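Putative spindle pole body component alp6 protein (Chaetomium thermophilum, PDB 6L7R) probably binds gamma-tubulin and microtubule minus ends as the GCP3 member of the TUBGCP family, this chain being its N-terminal helical piece. Local coordinates at residues 8-13 against 37-42; 15-20 against 33-38; 61-66 against 101-106. All coordinates share one frame; numbering follows the deposited sequence.

How the contacts relate
Contacts 1 and 2 are successive steps of one interface, that of helices 6-20 and 29-47. Their centres lie about 7 Å apart, they share A37 and V38, and they meet where I17 CD1 reaches F39 CA at 3.6 Å. Contact 3 joins helices 59-70 and 95-105 on the opposite side of the chain's centre, with its own centre about 25 Å from that of contact 1 and touching neither of the others. All three are partly buried, and no hydrogen bond crosses any of them. What differs is the flat group that meets the aliphatic side chains: a phenyl ring met obliquely in contact 1, a guanidinium and an imidazole each with one face covered in contacts 2 and 3.

Contact 1 (8-13 against 37-42); sequences RINNAI and AVFDLV
I13 on helix 6-20 drives its CG2 methyl between F39 and V42 of helix 29-47, and that methyl carries the tight half of the contact. It lies 3.7 Å from CD2 of F39, and on its other flank it meets V42 CG1 at 3.8 Å. The two branched side chains reach toward each other tip to tip, and the end of the longer branch joins in, with I13 CD1 also 3.8 Å from V42 CG1. Both residues are buried. I13 continues along the partner helix to R43 and L46, so it fills more of the interface than these six residues offer.

F39 comes in across I13 at about a right angle. Its CG stands opposite the backbone N (chi1 -174°), which swings the ring out from its own helix against the middle of helix 6-20, where it also packs on D14 and I17. There the contact loosens toward solvent. F39 and N10 are both partly exposed, and what they share is a polar atom beside a ring: N10 OD1 sits 3.6 Å from F39 CZ, the amide and ring planes turned 63° apart. N10 OD1 also accepts a weak hydrogen bond from R43 NE, which would help hold the amide beside CZ, at the ring's far end.

The helix axes stay 11.3 Å apart and run at 131° to one another, so the gap is bridged by side chains rather than backbone. With no hydrogen bond or salt bridge between the two segments, their adhesion is essentially hydrophobic: aliphatic packing shuts the inner side, while the amide of N10 gives the outer rim a polar finish.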
loop_
_atom_site.group_PDB
_atom_site.type_symbol
_atom_site.label_atom_id
_atom_site.label_comp_id
_atom_site.label_asym_id
_atom_site.label_seq_id
_atom_site.Cartn_x
_atom_site.Cartn_y
_atom_site.Cartn_z
ATOM N N ARG A 8 -1.585 15.213 -1.421
ATOM C CA ARG A 8 -1.810 14.194 -0.397
ATOM C C ARG A 8 -1.072 12.901 -0.712
ATOM O O ARG A 8 -0.653 12.181 0.208
ATOM C CB ARG A 8 -3.313 13.949 -0.225
ATOM C CG ARG A 8 -4.065 15.225 0.101
ATOM C CD ARG A 8 -5.267 14.984 0.982
ATOM N NE ARG A 8 -6.272 14.152 0.331
ATOM C CZ ARG A 8 -7.254 13.533 0.982
ATOM N NH1 ARG A 8 -7.356 13.660 2.300
ATOM N NH2 ARG A 8 -8.132 12.791 0.321
ATOM N N ILE A 9 -0.872 12.601 -1.995
ATOM C CA ILE A 9 -0.121 11.404 -2.366
ATOM C C ILE A 9 1.359 11.584 -2.052
ATOM O O ILE A 9 1.997 10.700 -1.473
ATOM C CB ILE A 9 -0.370 11.080 -3.849
ATOM C CG1 ILE A 9 -1.826 10.618 -4.052
ATOM C CG2 ILE A 9 0.651 10.067 -4.369
ATOM C CD1 ILE A 9 -2.287 10.650 -5.501
ATOM N N ASN A 10 1.917 12.745 -2.383
ATOM C CA ASN A 10 3.325 12.988 -2.086
ATOM C C ASN A 10 3.593 13.035 -0.584
ATOM O O ASN A 10 4.650 12.585 -0.126
ATOM C CB ASN A 10 3.784 14.296 -2.743
ATOM C CG ASN A 10 3.920 14.175 -4.249
ATOM O OD1 ASN A 10 4.033 13.074 -4.790
ATOM N ND2 ASN A 10 3.926 15.314 -4.931
ATOM N N ASN A 11 2.680 13.614 0.196
ATOM C CA ASN A 11 2.845 13.576 1.645
ATOM C C ASN A 11 2.876 12.134 2.145
ATOM O O ASN A 11 3.663 11.790 3.037
ATOM C CB ASN A 11 1.722 14.351 2.340
ATOM C CG ASN A 11 1.825 15.845 2.128
ATOM O OD1 ASN A 11 2.868 16.360 1.724
ATOM N ND2 ASN A 11 0.743 16.556 2.420
ATOM N N ALA A 12 2.041 11.272 1.561
ATOM C CA ALA A 12 2.056 9.863 1.936
ATOM C C ALA A 12 3.351 9.195 1.494
ATOM O O ALA A 12 3.915 8.362 2.224
ATOM C CB ALA A 12 0.846 9.148 1.336
ATOM N N ILE A 13 3.844 9.549 0.303
ATOM C CA ILE A 13 5.101 8.969 -0.156
ATOM C C ILE A 13 6.227 9.347 0.790
ATOM O O ILE A 13 7.055 8.503 1.159
ATOM C CB ILE A 13 5.412 9.396 -1.599
ATOM C CG1 ILE A 13 4.416 8.750 -2.572
ATOM C CG2 ILE A 13 6.865 9.012 -1.957
ATOM C CD1 ILE A 13 4.450 9.356 -3.988
ATOM N N ALA A 37 16.435 10.532 -4.194
ATOM C CA ALA A 37 16.557 9.460 -5.178
ATOM C C ALA A 37 15.424 8.452 -5.024
ATOM O O ALA A 37 14.884 7.940 -6.018
ATOM C CB ALA A 37 17.914 8.765 -5.023
ATOM N N VAL A 38 15.061 8.146 -3.783
ATOM C CA VAL A 38 13.967 7.209 -3.555
ATOM C C VAL A 38 12.654 7.835 -3.993
ATOM O O VAL A 38 11.822 7.185 -4.636
ATOM C CB VAL A 38 13.928 6.779 -2.078
ATOM C CG1 VAL A 38 12.742 5.871 -1.829
ATOM C CG2 VAL A 38 15.207 6.058 -1.709
ATOM N N PHE A 39 12.464 9.117 -3.679
ATOM C CA PHE A 39 11.234 9.804 -4.053
ATOM C C PHE A 39 11.035 9.771 -5.564
ATOM O O PHE A 39 9.923 9.523 -6.051
ATOM C CB PHE A 39 11.272 11.245 -3.543
ATOM C CG PHE A 39 9.993 11.993 -3.765
ATOM C CD1 PHE A 39 9.820 12.783 -4.899
ATOM C CD2 PHE A 39 8.955 11.892 -2.852
ATOM C CE1 PHE A 39 8.625 13.476 -5.117
ATOM C CE2 PHE A 39 7.756 12.587 -3.058
ATOM C CZ PHE A 39 7.597 13.376 -4.195
ATOM N N ASP A 40 12.111 10.013 -6.315
ATOM C CA ASP A 40 12.036 10.032 -7.769
ATOM C C ASP A 40 11.717 8.651 -8.316
ATOM O O ASP A 40 10.960 8.517 -9.287
ATOM C CB ASP A 40 13.357 10.548 -8.350
ATOM C CG ASP A 40 13.533 12.047 -8.158
ATOM O OD1 ASP A 40 12.801 12.642 -7.330
ATOM O OD2 ASP A 40 14.413 12.625 -8.828
ATOM N N LEU A 41 12.286 7.609 -7.705
ATOM C CA LEU A 41 11.944 6.244 -8.087
ATOM C C LEU A 41 10.469 5.958 -7.833
ATOM O O LEU A 41 9.780 5.390 -8.687
ATOM C CB LEU A 41 12.804 5.248 -7.324
ATOM C CG LEU A 41 12.423 3.793 -7.589
ATOM C CD1 LEU A 41 12.762 3.410 -9.019
ATOM C CD2 LEU A 41 13.115 2.876 -6.597
ATOM N N VAL A 42 9.970 6.336 -6.658
ATOM C CA VAL A 42 8.564 6.064 -6.355
ATOM C C VAL A 42 7.673 6.752 -7.377
ATOM O O VAL A 42 6.730 6.154 -7.909
ATOM C CB VAL A 42 8.217 6.501 -4.920
ATOM C CG1 VAL A 42 6.700 6.348 -4.668
ATOM C CG2 VAL A 42 9.005 5.688 -3.906
#

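Contact 2 (15-20 against 33-38); sequences SLIGHL and TRRQAV
The guanidinium of R35 lies with one face over I17, crossing the side chain obliquely. The I17 CG2 methyl is 4.2 Å above the guanidinium plane, displaced toward the rim, and the neighbouring NH1 of R35 is 4.1 Å from I17 CB. The other terminal nitrogen reaches further along the helix, bringing R35 NH2 to 3.8 Å from G18 CA. The arginine gets there by leaving its backbone with CG trans to the N (chi1 169°), running straight on, then folding at chi3 (-63°), which turns the flat head down onto helix 6-20. A hydrogen bond from R35 NH1 to the D14 carbonyl pins that pose.

Against V38 the isoleucine behaves differently: the two side chains lie alongside and point opposite ways. Its longer branch makes the closest approach, I17 CG1 and I17 CD1 each coming 3.8 Å from the single methyl V38 CG1, with I17 CG2 a little farther off. I17 is thus roofed by an arginine and backed by a valine.

The contact joins the C-terminal part of helix 6-20 to the earlier turns of helix 29-47, their local axes 10.6 Å apart at 122°. The connecting loop closes in beside it, A24 resting on I17 and R34. Another protein's chain flanks this helix pair, an apolar side chain of it packing on V38 and an acidic one hydrogen-bonded to H19 NE2.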
loop_
_atom_site.group_PDB
_atom_site.type_symbol
_atom_site.label_atom_id
_atom_site.label_comp_id
_atom_site.label_asym_id
_atom_site.label_seq_id
_atom_site.Cartn_x
_atom_site.Cartn_y
_atom_site.Cartn_z
ATOM N N SER A 15 6.039 9.891 3.910
ATOM C CA SER A 15 5.895 9.080 5.110
ATOM C C SER A 15 6.390 7.663 4.873
ATOM O O SER A 15 7.113 7.101 5.707
ATOM C CB SER A 15 4.433 9.074 5.561
ATOM O OG SER A 15 4.074 10.352 6.041
ATOM N N LEU A 16 5.991 7.064 3.745
ATOM C CA LEU A 16 6.429 5.715 3.402
ATOM C C LEU A 16 7.946 5.627 3.364
ATOM O O LEU A 16 8.543 4.697 3.910
ATOM C CB LEU A 16 5.872 5.306 2.036
ATOM C CG LEU A 16 4.654 4.418 1.793
ATOM C CD1 LEU A 16 4.735 3.920 0.346
ATOM C CD2 LEU A 16 4.545 3.251 2.782
ATOM N N ILE A 17 8.590 6.574 2.676
ATOM C CA ILE A 17 10.037 6.492 2.524
ATOM C C ILE A 17 10.720 6.504 3.881
ATOM O O ILE A 17 11.632 5.708 4.139
ATOM C CB ILE A 17 10.533 7.632 1.619
ATOM C CG1 ILE A 17 9.993 7.416 0.201
ATOM C CG2 ILE A 17 12.054 7.695 1.645
ATOM C CD1 ILE A 17 10.324 8.550 -0.774
ATOM N N GLY A 18 10.284 7.391 4.781
ATOM C CA GLY A 18 10.900 7.449 6.093
ATOM C C GLY A 18 10.649 6.194 6.906
ATOM O O GLY A 18 11.514 5.762 7.671
ATOM N N HIS A 19 9.483 5.578 6.725
ATOM C CA HIS A 19 9.129 4.390 7.495
ATOM C C HIS A 19 9.828 3.138 6.972
ATOM O O HIS A 19 10.217 2.273 7.764
ATOM C CB HIS A 19 7.608 4.200 7.473
ATOM C CG HIS A 19 7.112 3.150 8.423
ATOM N ND1 HIS A 19 7.310 3.222 9.786
ATOM C CD2 HIS A 19 6.402 2.016 8.207
ATOM C CE1 HIS A 19 6.753 2.174 10.367
ATOM N NE2 HIS A 19 6.197 1.425 9.431
ATOM N N LEU A 20 9.977 3.005 5.651
ATOM C CA LEU A 20 10.504 1.776 5.066
ATOM C C LEU A 20 11.978 1.846 4.681
ATOM O O LEU A 20 12.585 0.793 4.448
ATOM C CB LEU A 20 9.697 1.388 3.824
ATOM C CG LEU A 20 8.208 1.151 4.085
ATOM C CD1 LEU A 20 7.541 0.577 2.851
ATOM C CD2 LEU A 20 8.048 0.216 5.270
ATOM N N THR A 33 19.812 13.185 0.296
ATOM C CA THR A 33 20.021 12.828 -1.102
ATOM C C THR A 33 19.411 11.469 -1.406
ATOM O O THR A 33 18.763 11.290 -2.441
ATOM C CB THR A 33 21.511 12.833 -1.439
ATOM O OG1 THR A 33 22.029 14.149 -1.249
ATOM C CG2 THR A 33 21.739 12.412 -2.886
ATOM N N ARG A 34 19.627 10.494 -0.521
ATOM C CA ARG A 34 18.956 9.208 -0.660
ATOM C C ARG A 34 17.438 9.374 -0.737
ATOM O O ARG A 34 16.786 8.774 -1.597
ATOM C CB ARG A 34 19.336 8.306 0.510
ATOM C CG ARG A 34 20.828 8.023 0.583
ATOM C CD ARG A 34 21.149 7.059 1.722
ATOM N NE ARG A 34 22.586 6.817 1.800
ATOM C CZ ARG A 34 23.300 6.981 2.908
ATOM N NH1 ARG A 34 22.716 7.358 4.036
ATOM N NH2 ARG A 34 24.599 6.740 2.899
ATOM N N ARG A 35 16.862 10.205 0.139
ATOM C CA ARG A 35 15.415 10.420 0.096
ATOM C C ARG A 35 14.967 10.955 -1.264
ATOM O O ARG A 35 13.946 10.516 -1.808
ATOM C CB ARG A 35 14.981 11.373 1.209
ATOM C CG ARG A 35 13.529 11.837 1.058
ATOM C CD ARG A 35 13.079 12.806 2.155
ATOM N NE ARG A 35 13.111 12.170 3.466
ATOM C CZ ARG A 35 12.092 11.497 4.000
ATOM N NH1 ARG A 35 10.950 11.365 3.331
ATOM N NH2 ARG A 35 12.221 10.940 5.203
ATOM N N GLN A 36 15.714 11.905 -1.838
ATOM C CA GLN A 36 15.315 12.435 -3.137
ATOM C C GLN A 36 15.381 11.356 -4.216
ATOM O O GLN A 36 14.487 11.263 -5.070
ATOM C CB GLN A 36 16.192 13.629 -3.516
ATOM C CG GLN A 36 15.547 14.550 -4.553
ATOM C CD GLN A 36 14.156 15.019 -4.138
ATOM O OE1 GLN A 36 13.984 15.618 -3.078
ATOM N NE2 GLN A 36 13.158 14.745 -4.974
ATOM N N ALA A 37 16.435 10.532 -4.194
ATOM C CA ALA A 37 16.557 9.460 -5.178
ATOM C C ALA A 37 15.424 8.452 -5.024
ATOM O O ALA A 37 14.884 7.940 -6.018
ATOM C CB ALA A 37 17.914 8.765 -5.023
ATOM N N VAL A 38 15.061 8.146 -3.783
ATOM C CA VAL A 38 13.967 7.209 -3.555
ATOM C C VAL A 38 12.654 7.835 -3.993
ATOM O O VAL A 38 11.822 7.185 -4.636
ATOM C CB VAL A 38 13.928 6.779 -2.078
ATOM C CG1 VAL A 38 12.742 5.871 -1.829
ATOM C CG2 VAL A 38 15.207 6.058 -1.709
#

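Contact 3 (61-66 against 101-106); sequences SDLIKR and LLHQLA
L63 of helix 59-70 covers one face of the imidazole of H103, which belongs to helix 95-105, and this CH-pi contact is the heart of the pairing. L63 CB stands 3.9 Å from the ring centroid, only 16° off the ring normal, with its weight offset toward the rim: H103 CE1 is the nearest ring atom, at 3.7 Å. Further along the leucine, L63 CD1 extends over the same side of the ring to its NE2-CD2 end, 3.9 Å from H103 NE2. The two side chains cross at about a right angle, and CB and CD1 of the leucine together span the imidazole.

At the root of the histidine, I64 adds a second hold. It runs alongside H103, pointing the other way, and I64 CG1 packs on H103 CB at 3.8 Å. The CB of H103 points toward helix 59-70, and a chi1 of 165°, taking CG away from the backbone N, sets the ring against L63. The backbones come close here, with I64 CA 5.9 Å from H103 CA.

One step further out, helix 76-88 backs helix 59-70: F79 touches I64 and Y83 touches S61, whose hydroxyl also makes a weak hydrogen bond with the carbonyl of N58. An apolar side chain of another protein's chain packs on I64 too, and others rest on L101, L102 and Q104.

The histidine thus offers the pi face of its ring to aliphatic carbon. Its ND1 is buried by the contact and has no hydrogen-bonding partner in the model; such surroundings would tend to favour a neutral imidazole over a charged one.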
loop_
_atom_site.group_PDB
_atom_site.type_symbol
_atom_site.label_atom_id
_atom_site.label_comp_id
_atom_site.label_asym_id
_atom_site.label_seq_id
_atom_site.Cartn_x
_atom_site.Cartn_y
_atom_site.Cartn_z
ATOM N N SER A 61 -10.631 -10.701 -4.565
ATOM C CA SER A 61 -11.051 -11.642 -3.536
ATOM C C SER A 61 -11.034 -13.076 -4.048
ATOM O O SER A 61 -10.751 -14.005 -3.279
ATOM C CB SER A 61 -12.439 -11.259 -3.027
ATOM O OG SER A 61 -13.367 -11.187 -4.094
ATOM N N ASP A 62 -11.337 -13.282 -5.332
ATOM C CA ASP A 62 -11.222 -14.619 -5.906
ATOM C C ASP A 62 -9.763 -15.045 -6.015
ATOM O O ASP A 62 -9.433 -16.216 -5.791
ATOM C CB ASP A 62 -11.898 -14.665 -7.274
ATOM C CG ASP A 62 -13.379 -14.946 -7.179
ATOM O OD1 ASP A 62 -14.169 -14.192 -7.783
ATOM O OD2 ASP A 62 -13.755 -15.927 -6.502
ATOM N N LEU A 63 -8.876 -14.106 -6.362
ATOM C CA LEU A 63 -7.451 -14.413 -6.376
ATOM C C LEU A 63 -6.953 -14.751 -4.979
ATOM O O LEU A 63 -6.145 -15.671 -4.805
ATOM C CB LEU A 63 -6.658 -13.237 -6.950
ATOM C CG LEU A 63 -6.656 -13.019 -8.465
ATOM C CD1 LEU A 63 -6.008 -11.691 -8.806
ATOM C CD2 LEU A 63 -5.933 -14.152 -9.163
ATOM N N ILE A 64 -7.428 -14.016 -3.969
ATOM C CA ILE A 64 -6.989 -14.266 -2.600
ATOM C C ILE A 64 -7.504 -15.614 -2.110
ATOM O O ILE A 64 -6.764 -16.387 -1.489
ATOM C CB ILE A 64 -7.436 -13.120 -1.676
ATOM C CG1 ILE A 64 -6.663 -11.837 -2.000
ATOM C CG2 ILE A 64 -7.257 -13.510 -0.216
ATOM C CD1 ILE A 64 -7.196 -10.606 -1.288
ATOM N N LYS A 65 -8.772 -15.927 -2.386
ATOM C CA LYS A 65 -9.322 -17.199 -1.930
ATOM C C LYS A 65 -8.560 -18.374 -2.534
ATOM O O LYS A 65 -8.156 -19.298 -1.819
ATOM C CB LYS A 65 -10.811 -17.286 -2.272
ATOM C CG LYS A 65 -11.636 -18.056 -1.245
ATOM C CD LYS A 65 -13.034 -18.377 -1.761
ATOM C CE LYS A 65 -13.704 -17.145 -2.365
ATOM N NZ LYS A 65 -13.873 -16.024 -1.392
ATOM N N ARG A 66 -8.350 -18.358 -3.852
ATOM C CA ARG A 66 -7.670 -19.488 -4.478
ATOM C C ARG A 66 -6.221 -19.584 -4.022
ATOM O O ARG A 66 -5.675 -20.688 -3.916
ATOM C CB ARG A 66 -7.755 -19.390 -6.002
ATOM C CG ARG A 66 -8.991 -20.059 -6.594
ATOM C CD ARG A 66 -9.284 -21.406 -5.925
ATOM N NE ARG A 66 -10.232 -22.216 -6.691
ATOM C CZ ARG A 66 -11.443 -22.568 -6.266
ATOM N NH1 ARG A 66 -11.870 -22.184 -5.071
ATOM N NH2 ARG A 66 -12.228 -23.305 -7.039
ATOM N N LEU A 101 -3.933 -4.908 -3.822
ATOM C CA LEU A 101 -2.636 -4.619 -3.220
ATOM C C LEU A 101 -2.217 -5.735 -2.274
ATOM O O LEU A 101 -1.092 -6.238 -2.352
ATOM C CB LEU A 101 -2.681 -3.282 -2.477
ATOM C CG LEU A 101 -1.466 -3.054 -1.573
ATOM C CD1 LEU A 101 -0.238 -2.743 -2.427
ATOM C CD2 LEU A 101 -1.715 -1.965 -0.548
ATOM N N LEU A 102 -3.114 -6.138 -1.367
ATOM C CA LEU A 102 -2.775 -7.216 -0.445
ATOM C C LEU A 102 -2.424 -8.502 -1.187
ATOM O O LEU A 102 -1.437 -9.170 -0.851
ATOM C CB LEU A 102 -3.927 -7.458 0.536
ATOM C CG LEU A 102 -4.285 -6.265 1.424
ATOM C CD1 LEU A 102 -5.312 -6.664 2.480
ATOM C CD2 LEU A 102 -3.055 -5.703 2.102
ATOM N N HIS A 103 -3.207 -8.864 -2.208
ATOM C CA HIS A 103 -2.887 -10.070 -2.970
ATOM C C HIS A 103 -1.483 -9.994 -3.559
ATOM O O HIS A 103 -0.744 -10.987 -3.556
ATOM C CB HIS A 103 -3.909 -10.283 -4.082
ATOM C CG HIS A 103 -3.467 -11.269 -5.120
ATOM N ND1 HIS A 103 -3.509 -12.633 -4.921
ATOM C CD2 HIS A 103 -2.959 -11.086 -6.363
ATOM C CE1 HIS A 103 -3.055 -13.249 -6.000
ATOM N NE2 HIS A 103 -2.714 -12.331 -6.889
ATOM N N GLN A 104 -1.093 -8.819 -4.060
ATOM C CA GLN A 104 0.235 -8.685 -4.660
ATOM C C GLN A 104 1.342 -8.851 -3.624
ATOM O O GLN A 104 2.411 -9.388 -3.931
ATOM C CB GLN A 104 0.359 -7.325 -5.351
ATOM C CG GLN A 104 -0.564 -7.157 -6.537
ATOM C CD GLN A 104 -0.124 -7.972 -7.737
ATOM O OE1 GLN A 104 -0.623 -9.075 -7.976
ATOM N NE2 GLN A 104 0.821 -7.432 -8.499
ATOM N N LEU A 105 1.121 -8.369 -2.403
ATOM C CA LEU A 105 2.094 -8.485 -1.326
ATOM C C LEU A 105 2.007 -9.807 -0.577
ATOM O O LEU A 105 2.824 -10.044 0.321
ATOM C CB LEU A 105 1.927 -7.321 -0.342
ATOM C CG LEU A 105 2.153 -5.945 -0.976
ATOM C CD1 LEU A 105 1.792 -4.825 -0.017
ATOM C CD2 LEU A 105 3.593 -5.821 -1.444
ATOM N N ALA A 106 1.059 -10.671 -0.924
ATOM C CA ALA A 106 0.893 -11.922 -0.189
ATOM C C ALA A 106 2.130 -12.794 -0.352
ATOM O O ALA A 106 2.727 -12.851 -1.430
ATOM C CB ALA A 106 -0.347 -12.673 -0.677
#